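PDB 6ECI: pyridoxamine 5'-phosphate oxidase-related, FMN-binding protein from Mycobacterium smegmatis, which binds flavin adenine dinucleotide and probably sequesters it, which is thought to help protect mycobacteria against hypoxic and oxidative stress. Local coordinates for residues B[22-27]-B[63-68]; B[14-19]-B[67-72]. One frame throughout, in Å; residues are numbered along the deposited sequence.

Contact 1 (B[22-27]-B[63-68]); sequences GRIVTT and NNVLFE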
ATOM      1  N   GLY B  22      -6.767  -1.622   2.093  1.00 18.86           N
ATOM      2  CA  GLY B  22      -5.425  -1.536   2.635  1.00 14.11           C
ATOM      3  C   GLY B  22      -4.495  -2.505   1.936  1.00 19.06           C
ATOM      4  O   GLY B  22      -4.882  -3.117   0.935  1.00 17.92           O
ATOM      5  N   ARG B  23      -3.274  -2.670   2.443  1.00 18.16           N
ATOM      6  CA  ARG B  23      -2.271  -3.461   1.743  1.00 16.23           C
ATOM      7  C   ARG B  23      -1.454  -4.281   2.728  1.00 18.98           C
ATOM      8  O   ARG B  23      -0.927  -3.738   3.705  1.00 17.39           O
ATOM      9  CB  ARG B  23      -1.351  -2.556   0.920  1.00 16.88           C
ATOM     10  CG  ARG B  23      -2.057  -1.859  -0.230  1.00 31.55           C
ATOM     11  CD  ARG B  23      -1.632  -0.413  -0.353  1.00 26.73           C
ATOM     12  NE  ARG B  23      -2.218   0.444   0.670  1.00 44.90           N
ATOM     13  CZ  ARG B  23      -3.351   1.124   0.520  1.00 22.90           C
ATOM     14  NH1 ARG B  23      -4.038   1.042  -0.611  1.00 14.95           N
ATOM     15  NH2 ARG B  23      -3.797   1.887   1.507  1.00 24.40           N
ATOM     16  N   ILE B  24      -1.356  -5.583   2.466  1.00 14.40           N
ATOM     17  CA  ILE B  24      -0.453  -6.468   3.189  1.00 13.05           C
ATOM     18  C   ILE B  24       0.902  -6.441   2.494  1.00 18.01           C
ATOM     19  O   ILE B  24       0.983  -6.576   1.266  1.00 18.40           O
ATOM     20  CB  ILE B  24      -1.011  -7.901   3.244  1.00 14.69           C
ATOM     21  CG1 ILE B  24      -2.245  -7.973   4.142  1.00 23.46           C
ATOM     22  CG2 ILE B  24       0.052  -8.873   3.734  1.00 17.74           C
ATOM     23  CD1 ILE B  24      -1.934  -8.061   5.618  1.00 17.39           C
ATOM     24  N   VAL B  25       1.968  -6.260   3.268  1.00 13.69           N
ATOM     25  CA  VAL B  25       3.330  -6.257   2.745  1.00 20.17           C
ATOM     26  C   VAL B  25       4.082  -7.407   3.398  1.00 18.45           C
ATOM     27  O   VAL B  25       4.212  -7.452   4.627  1.00 17.85           O
ATOM     28  CB  VAL B  25       4.039  -4.915   2.996  1.00 25.41           C
ATOM     29  CG1 VAL B  25       5.498  -4.991   2.568  1.00 15.15           C
ATOM     30  CG2 VAL B  25       3.326  -3.793   2.258  1.00 23.63           C
ATOM     31  N   THR B  26       4.568  -8.336   2.580  1.00 18.02           N
ATOM     32  CA  THR B  26       5.310  -9.495   3.051  1.00 25.03           C
ATOM     33  C   THR B  26       6.740  -9.434   2.536  1.00 27.24           C
ATOM     34  O   THR B  26       7.010  -8.881   1.465  1.00 28.98           O
ATOM     35  CB  THR B  26       4.646 -10.803   2.605  1.00 26.77           C
ATOM     36  OG1 THR B  26       4.489 -10.802   1.179  1.00 26.74           O
ATOM     37  CG2 THR B  26       3.283 -10.956   3.261  1.00 29.28           C
ATOM     38  N   THR B  27       7.659 -10.014   3.305  1.00 30.80           N
ATOM     39  CA  THR B  27       9.087  -9.880   3.047  1.00 44.12           C
ATOM     40  C   THR B  27       9.779 -11.229   3.163  1.00 36.75           C
ATOM     41  O   THR B  27       9.596 -11.941   4.156  1.00 38.42           O
ATOM     42  CB  THR B  27       9.722  -8.884   4.019  1.00 37.48           C
ATOM     43  OG1 THR B  27       9.019  -7.639   3.947  1.00 33.78           O
ATOM     44  CG2 THR B  27      11.182  -8.663   3.673  1.00 33.80           C
ATOM     45  N   ASN B  63       3.153 -15.664   8.975  1.00 25.20           N
ATOM     46  CA  ASN B  63       4.401 -14.931   8.829  1.00 28.38           C
ATOM     47  C   ASN B  63       4.217 -13.508   9.339  1.00 28.47           C
ATOM     48  O   ASN B  63       3.093 -13.023   9.503  1.00 30.29           O
ATOM     49  CB  ASN B  63       4.871 -14.897   7.366  1.00 26.80           C
ATOM     50  CG  ASN B  63       5.272 -16.263   6.848  1.00 43.72           C
ATOM     51  OD1 ASN B  63       6.003 -17.001   7.509  1.00 55.70           O
ATOM     52  ND2 ASN B  63       4.790 -16.609   5.657  1.00 30.05           N
ATOM     53  N   ASN B  64       5.338 -12.844   9.595  1.00 30.12           N
ATOM     54  CA  ASN B  64       5.300 -11.441   9.981  1.00 26.89           C
ATOM     55  C   ASN B  64       4.976 -10.590   8.763  1.00 28.79           C
ATOM     56  O   ASN B  64       5.629 -10.708   7.721  1.00 34.60           O
ATOM     57  CB  ASN B  64       6.636 -11.020  10.588  1.00 24.14           C
ATOM     58  CG  ASN B  64       7.023 -11.866  11.785  1.00 30.55           C
ATOM     59  OD1 ASN B  64       6.174 -12.244  12.593  1.00 40.46           O
ATOM     60  ND2 ASN B  64       8.307 -12.178  11.897  1.00 35.79           N
ATOM     61  N   VAL B  65       3.959  -9.737   8.887  1.00 23.55           N
ATOM     62  CA  VAL B  65       3.486  -8.932   7.773  1.00 21.05           C
ATOM     63  C   VAL B  65       3.369  -7.477   8.202  1.00 25.13           C
ATOM     64  O   VAL B  65       3.231  -7.155   9.384  1.00 27.48           O
ATOM     65  CB  VAL B  65       2.128  -9.422   7.226  1.00 28.94           C
ATOM     66  CG1 VAL B  65       2.215 -10.874   6.778  1.00 18.78           C
ATOM     67  CG2 VAL B  65       1.030  -9.227   8.269  1.00 19.07           C
ATOM     68  N   LEU B  66       3.430  -6.598   7.208  1.00 22.97           N
ATOM     69  CA  LEU B  66       3.057  -5.201   7.359  1.00 19.75           C
ATOM     70  C   LEU B  66       1.648  -4.995   6.822  1.00 18.23           C
ATOM     71  O   LEU B  66       1.278  -5.563   5.790  1.00 17.65           O
ATOM     72  CB  LEU B  66       4.030  -4.288   6.610  1.00 22.60           C
ATOM     73  CG  LEU B  66       5.361  -3.991   7.292  1.00 28.78           C
ATOM     74  CD1 LEU B  66       6.257  -3.186   6.376  1.00 27.68           C
ATOM     75  CD2 LEU B  66       5.095  -3.232   8.563  1.00 36.83           C
ATOM     76  N   PHE B  67       0.858  -4.197   7.531  1.00 18.81           N
ATOM     77  CA  PHE B  67      -0.427  -3.736   7.026  1.00 18.06           C
ATOM     78  C   PHE B  67      -0.436  -2.217   7.019  1.00 14.85           C
ATOM     79  O   PHE B  67      -0.062  -1.585   8.012  1.00 11.12           O
ATOM     80  CB  PHE B  67      -1.598  -4.247   7.856  1.00 14.65           C
ATOM     81  CG  PHE B  67      -2.921  -3.687   7.422  1.00 15.89           C
ATOM     82  CD1 PHE B  67      -3.587  -4.223   6.334  1.00 14.72           C
ATOM     83  CD2 PHE B  67      -3.489  -2.613   8.087  1.00 15.96           C
ATOM     84  CE1 PHE B  67      -4.799  -3.710   5.925  1.00 17.92           C
ATOM     85  CE2 PHE B  67      -4.701  -2.094   7.681  1.00 17.96           C
ATOM     86  CZ  PHE B  67      -5.359  -2.644   6.597  1.00 15.50           C
ATOM     87  N   GLU B  68      -0.877  -1.637   5.910  1.00 13.29           N
ATOM     88  CA  GLU B  68      -0.930  -0.192   5.791  1.00 19.87           C
ATOM     89  C   GLU B  68      -2.230   0.217   5.117  1.00 17.11           C
ATOM     90  O   GLU B  68      -2.771  -0.503   4.274  1.00 18.92           O
ATOM     91  CB  GLU B  68       0.271   0.351   5.006  1.00 16.48           C
ATOM     92  CG  GLU B  68       0.437   1.853   5.092  1.00 16.90           C
ATOM     93  CD  GLU B  68      -0.244   2.580   3.952  1.00 19.39           C
ATOM     94  OE1 GLU B  68      -0.702   1.905   3.006  1.00 19.57           O
ATOM     95  OE2 GLU B  68      -0.315   3.826   4.002  1.00 15.44           O
TER

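Contact 2 (B[14-19]-B[67-72]); sequences DLLKSV and FEADDH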
ATOM      1  N   ASP B  14      -9.112   3.858  14.802  1.00 27.33           N
ATOM      2  CA  ASP B  14     -10.330   4.447  14.258  1.00 25.56           C
ATOM      3  C   ASP B  14     -10.116   4.961  12.840  1.00 28.71           C
ATOM      4  O   ASP B  14     -10.976   4.767  11.974  1.00 28.00           O
ATOM      5  CB  ASP B  14     -10.831   5.570  15.165  1.00 30.40           C
ATOM      6  CG  ASP B  14     -11.700   5.058  16.293  1.00 38.83           C
ATOM      7  OD1 ASP B  14     -12.339   4.000  16.113  1.00 30.86           O
ATOM      8  OD2 ASP B  14     -11.747   5.712  17.357  1.00 44.77           O
ATOM      9  N   LEU B  15      -8.979   5.614  12.582  1.00 27.78           N
ATOM     10  CA  LEU B  15      -8.680   6.067  11.228  1.00 24.86           C
ATOM     11  C   LEU B  15      -8.706   4.907  10.241  1.00 22.51           C
ATOM     12  O   LEU B  15      -9.132   5.070   9.092  1.00 26.54           O
ATOM     13  CB  LEU B  15      -7.324   6.771  11.192  1.00 26.93           C
ATOM     14  CG  LEU B  15      -7.299   8.217  11.691  1.00 19.22           C
ATOM     15  CD1 LEU B  15      -5.898   8.782  11.606  1.00 20.11           C
ATOM     16  CD2 LEU B  15      -8.273   9.071  10.904  1.00 19.26           C
ATOM     17  N   LEU B  16      -8.267   3.724  10.676  1.00 27.72           N
ATOM     18  CA  LEU B  16      -8.344   2.545   9.819  1.00 29.00           C
ATOM     19  C   LEU B  16      -9.784   2.196   9.468  1.00 28.79           C
ATOM     20  O   LEU B  16     -10.048   1.679   8.377  1.00 27.30           O
ATOM     21  CB  LEU B  16      -7.663   1.356  10.499  1.00 23.40           C
ATOM     22  CG  LEU B  16      -6.136   1.375  10.507  1.00 19.10           C
ATOM     23  CD1 LEU B  16      -5.587   0.094  11.115  1.00 14.82           C
ATOM     24  CD2 LEU B  16      -5.618   1.567   9.094  1.00 17.56           C
ATOM     25  N   LYS B  17     -10.728   2.473  10.371  1.00 25.00           N
ATOM     26  CA  LYS B  17     -12.128   2.163  10.109  1.00 24.50           C
ATOM     27  C   LYS B  17     -12.768   3.110   9.104  1.00 24.71           C
ATOM     28  O   LYS B  17     -13.909   2.868   8.694  1.00 29.58           O
ATOM     29  CB  LYS B  17     -12.929   2.192  11.413  1.00 25.15           C
ATOM     30  CG  LYS B  17     -12.410   1.264  12.487  1.00 20.16           C
ATOM     31  CD  LYS B  17     -13.551   0.546  13.176  1.00 26.35           C
ATOM     32  CE  LYS B  17     -13.130   0.034  14.538  1.00 39.42           C
ATOM     33  NZ  LYS B  17     -12.752   1.151  15.448  1.00 39.51           N
ATOM     34  N   SER B  18     -12.078   4.174   8.699  1.00 20.44           N
ATOM     35  CA  SER B  18     -12.635   5.140   7.763  1.00 23.26           C
ATOM     36  C   SER B  18     -12.429   4.745   6.303  1.00 28.77           C
ATOM     37  O   SER B  18     -13.004   5.388   5.419  1.00 21.37           O
ATOM     38  CB  SER B  18     -12.023   6.522   8.000  1.00 27.20           C
ATOM     39  OG  SER B  18     -10.695   6.584   7.514  1.00 30.46           O
ATOM     40  N   VAL B  19     -11.620   3.721   6.021  1.00 29.36           N
ATOM     41  CA  VAL B  19     -11.324   3.293   4.655  1.00 22.07           C
ATOM     42  C   VAL B  19     -11.419   1.773   4.577  1.00 23.87           C
ATOM     43  O   VAL B  19     -11.162   1.074   5.561  1.00 28.32           O
ATOM     44  CB  VAL B  19      -9.936   3.784   4.179  1.00 18.68           C
ATOM     45  CG1 VAL B  19      -9.834   5.301   4.277  1.00 27.16           C
ATOM     46  CG2 VAL B  19      -8.817   3.116   4.981  1.00 35.49           C
ATOM     47  N   PHE B  67       0.858  -4.197   7.531  1.00 18.81           N
ATOM     48  CA  PHE B  67      -0.427  -3.736   7.026  1.00 18.06           C
ATOM     49  C   PHE B  67      -0.436  -2.217   7.019  1.00 14.85           C
ATOM     50  O   PHE B  67      -0.062  -1.585   8.012  1.00 11.12           O
ATOM     51  CB  PHE B  67      -1.598  -4.247   7.856  1.00 14.65           C
ATOM     52  CG  PHE B  67      -2.921  -3.687   7.422  1.00 15.89           C
ATOM     53  CD1 PHE B  67      -3.587  -4.223   6.334  1.00 14.72           C
ATOM     54  CD2 PHE B  67      -3.489  -2.613   8.087  1.00 15.96           C
ATOM     55  CE1 PHE B  67      -4.799  -3.710   5.925  1.00 17.92           C
ATOM     56  CE2 PHE B  67      -4.701  -2.094   7.681  1.00 17.96           C
ATOM     57  CZ  PHE B  67      -5.359  -2.644   6.597  1.00 15.50           C
ATOM     58  N   GLU B  68      -0.877  -1.637   5.910  1.00 13.29           N
ATOM     59  CA  GLU B  68      -0.930  -0.192   5.791  1.00 19.87           C
ATOM     60  C   GLU B  68      -2.230   0.217   5.117  1.00 17.11           C
ATOM     61  O   GLU B  68      -2.771  -0.503   4.274  1.00 18.92           O
ATOM     62  CB  GLU B  68       0.271   0.351   5.006  1.00 16.48           C
ATOM     63  CG  GLU B  68       0.437   1.853   5.092  1.00 16.90           C
ATOM     64  CD  GLU B  68      -0.244   2.580   3.952  1.00 19.39           C
ATOM     65  OE1 GLU B  68      -0.702   1.905   3.006  1.00 19.57           O
ATOM     66  OE2 GLU B  68      -0.315   3.826   4.002  1.00 15.44           O
ATOM     67  N   ALA B  69      -2.731   1.379   5.523  1.00 16.50           N
ATOM     68  CA  ALA B  69      -3.873   2.023   4.899  1.00 15.64           C
ATOM     69  C   ALA B  69      -3.739   3.521   5.136  1.00 19.46           C
ATOM     70  O   ALA B  69      -3.153   3.951   6.133  1.00 19.64           O
ATOM     71  CB  ALA B  69      -5.197   1.492   5.452  1.00 12.76           C
ATOM     72  N   ASP B  70      -4.263   4.314   4.205  1.00 17.89           N
ATOM     73  CA  ASP B  70      -4.098   5.758   4.283  1.00 18.77           C
ATOM     74  C   ASP B  70      -5.289   6.439   3.620  1.00 17.88           C
ATOM     75  O   ASP B  70      -6.172   5.787   3.058  1.00 21.45           O
ATOM     76  CB  ASP B  70      -2.775   6.196   3.644  1.00 16.86           C
ATOM     77  CG  ASP B  70      -2.583   5.643   2.245  1.00 14.21           C
ATOM     78  OD1 ASP B  70      -3.526   5.723   1.433  1.00 23.75           O
ATOM     79  OD2 ASP B  70      -1.477   5.146   1.947  1.00 16.94           O
ATOM     80  N   ASP B  71      -5.299   7.767   3.696  1.00 17.48           N
ATOM     81  CA  ASP B  71      -6.303   8.606   3.050  1.00 27.93           C
ATOM     82  C   ASP B  71      -5.805  10.043   3.100  1.00 25.68           C
ATOM     83  O   ASP B  71      -4.882  10.372   3.850  1.00 20.54           O
ATOM     84  CB  ASP B  71      -7.674   8.473   3.718  1.00 26.37           C
ATOM     85  CG  ASP B  71      -8.805   8.901   2.807  1.00 25.85           C
ATOM     86  OD1 ASP B  71      -8.792   8.523   1.617  1.00 27.00           O
ATOM     87  OD2 ASP B  71      -9.702   9.629   3.279  1.00 37.64           O
ATOM     88  N   HIS B  72      -6.439  10.901   2.301  1.00 22.79           N
ATOM     89  CA  HIS B  72      -5.979  12.275   2.159  1.00 21.12           C
ATOM     90  C   HIS B  72      -7.081  13.124   1.541  1.00 25.68           C
ATOM     91  O   HIS B  72      -7.972  12.619   0.853  1.00 24.23           O
ATOM     92  CB  HIS B  72      -4.727  12.349   1.284  1.00 14.97           C
ATOM     93  CG  HIS B  72      -5.011  12.153  -0.172  1.00 21.55           C
ATOM     94  ND1 HIS B  72      -5.242  13.203  -1.033  1.00 17.46           N
ATOM     95  CD2 HIS B  72      -5.135  11.025  -0.911  1.00 22.89           C
ATOM     96  CE1 HIS B  72      -5.478  12.731  -2.244  1.00 24.89           C
ATOM     97  NE2 HIS B  72      -5.420  11.413  -2.197  1.00 18.83           N
TER

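Contact 1 (B[22-27]-B[63-68])
Residues 22-27 and 64-68 run side by side as neighbouring antiparallel strands, their axes 4.5 Å apart at closest approach and inclined at 153°. R23 with E68 and V25 with L66 are the hydrogen-bonded pairs. V25 N gives to L66 O at 2.7 Å, and the return bond from L66 N to V25 O, 2.8 Å long, is nearly straight. Between them I24 and F67 form a non-hydrogen-bonded pair.

On the face of R23 and V25, the CB atoms of V25 and L66 meet at 3.7 Å. Beyond them R23 and E68 lie alongside each other, pointing the same way. The glutamate chain bends at chi2 (-93°), and its OE1 forms a salt bridge with R23 NE at 3.1 Å, with guanidinium and carboxylate turned 47° apart; a weak bond from NH2 reaches the same oxygen. The third nitrogen, NH1, is claimed by D70 of the second subunit, a salt bridge that ties the strand pair to that subunit.

The opposite face is largely apolar: I24 CD1 approaches the F67 ring at its edge, 4.2 Å from F67 CD1, while I24 CG2 lies against V65 CB at 4.1 Å. The T26 CG2 methyl lies alongside V65 CG1 at 3.7 Å. A60 of helix 55-60 and V117 of strand 114-119 cover I24 and V65 there, and strands 31-41 and 77-88 flank the pair within the sheet.

Contact 2 (B[14-19]-B[67-72])
The carbonyl oxygen of L15, gripped by both S18 N and S18 OG, fixes the turn after helix 9-16 from which L16 and V19 reach down to A69 of the strand. The hydroxyl bond is the shorter of the two, 2.7 Å from S18 OG to L15 O and in the carbonyl plane, and a type I beta turn from L16 to V19 continues the bend.

The contact itself is apolar. L16 has CG anti to its own carbonyl carbon (chi1 -75°), and the tip of the side chain comes nearer the strand than its base: CD2 rests 3.7 Å from A69 CB and 4.0 Å from F67 CE2, where it meets the ring at its edge. V19 spans A69 and D71 along one side of the strand, a methyl on each. CG2 approaches A69 CB at 4.0 Å, while CG1 lies 3.9 Å from D71 CB, the V19 and D71 side chains passing in opposite senses.

F39, V41 and V80, from strands 31-41 and 77-88, widen the apolar patch around L16 and V19. A short N-terminal helix set against the curled antiparallel sheet in this way is consistent with the split-barrel fold of FMN-binding proteins related to pyridoxamine 5'-phosphate oxidase.

How the contacts relate
Strand 64-72 serves both contacts, with F67 and E68 common to them, and so illustrates how one strand can combine sheet pairing with helix packing. Contact 1 is the more buried and the larger, joining neighbouring strands by backbone hydrogen bonds and an ion pair. Contact 2, toward the end of the strand, is smaller and relies on methyl groups; V19, though partly exposed, carries its centre, and D71 lies at the margin. The F67 ring is shared between the sheet pairing and the helix packing. G22 CA also comes 4.1 Å from A69 CB. The charged side of the strand faces the second subunit: D70 there bonds R23 of the partner chain, near a bound FAD.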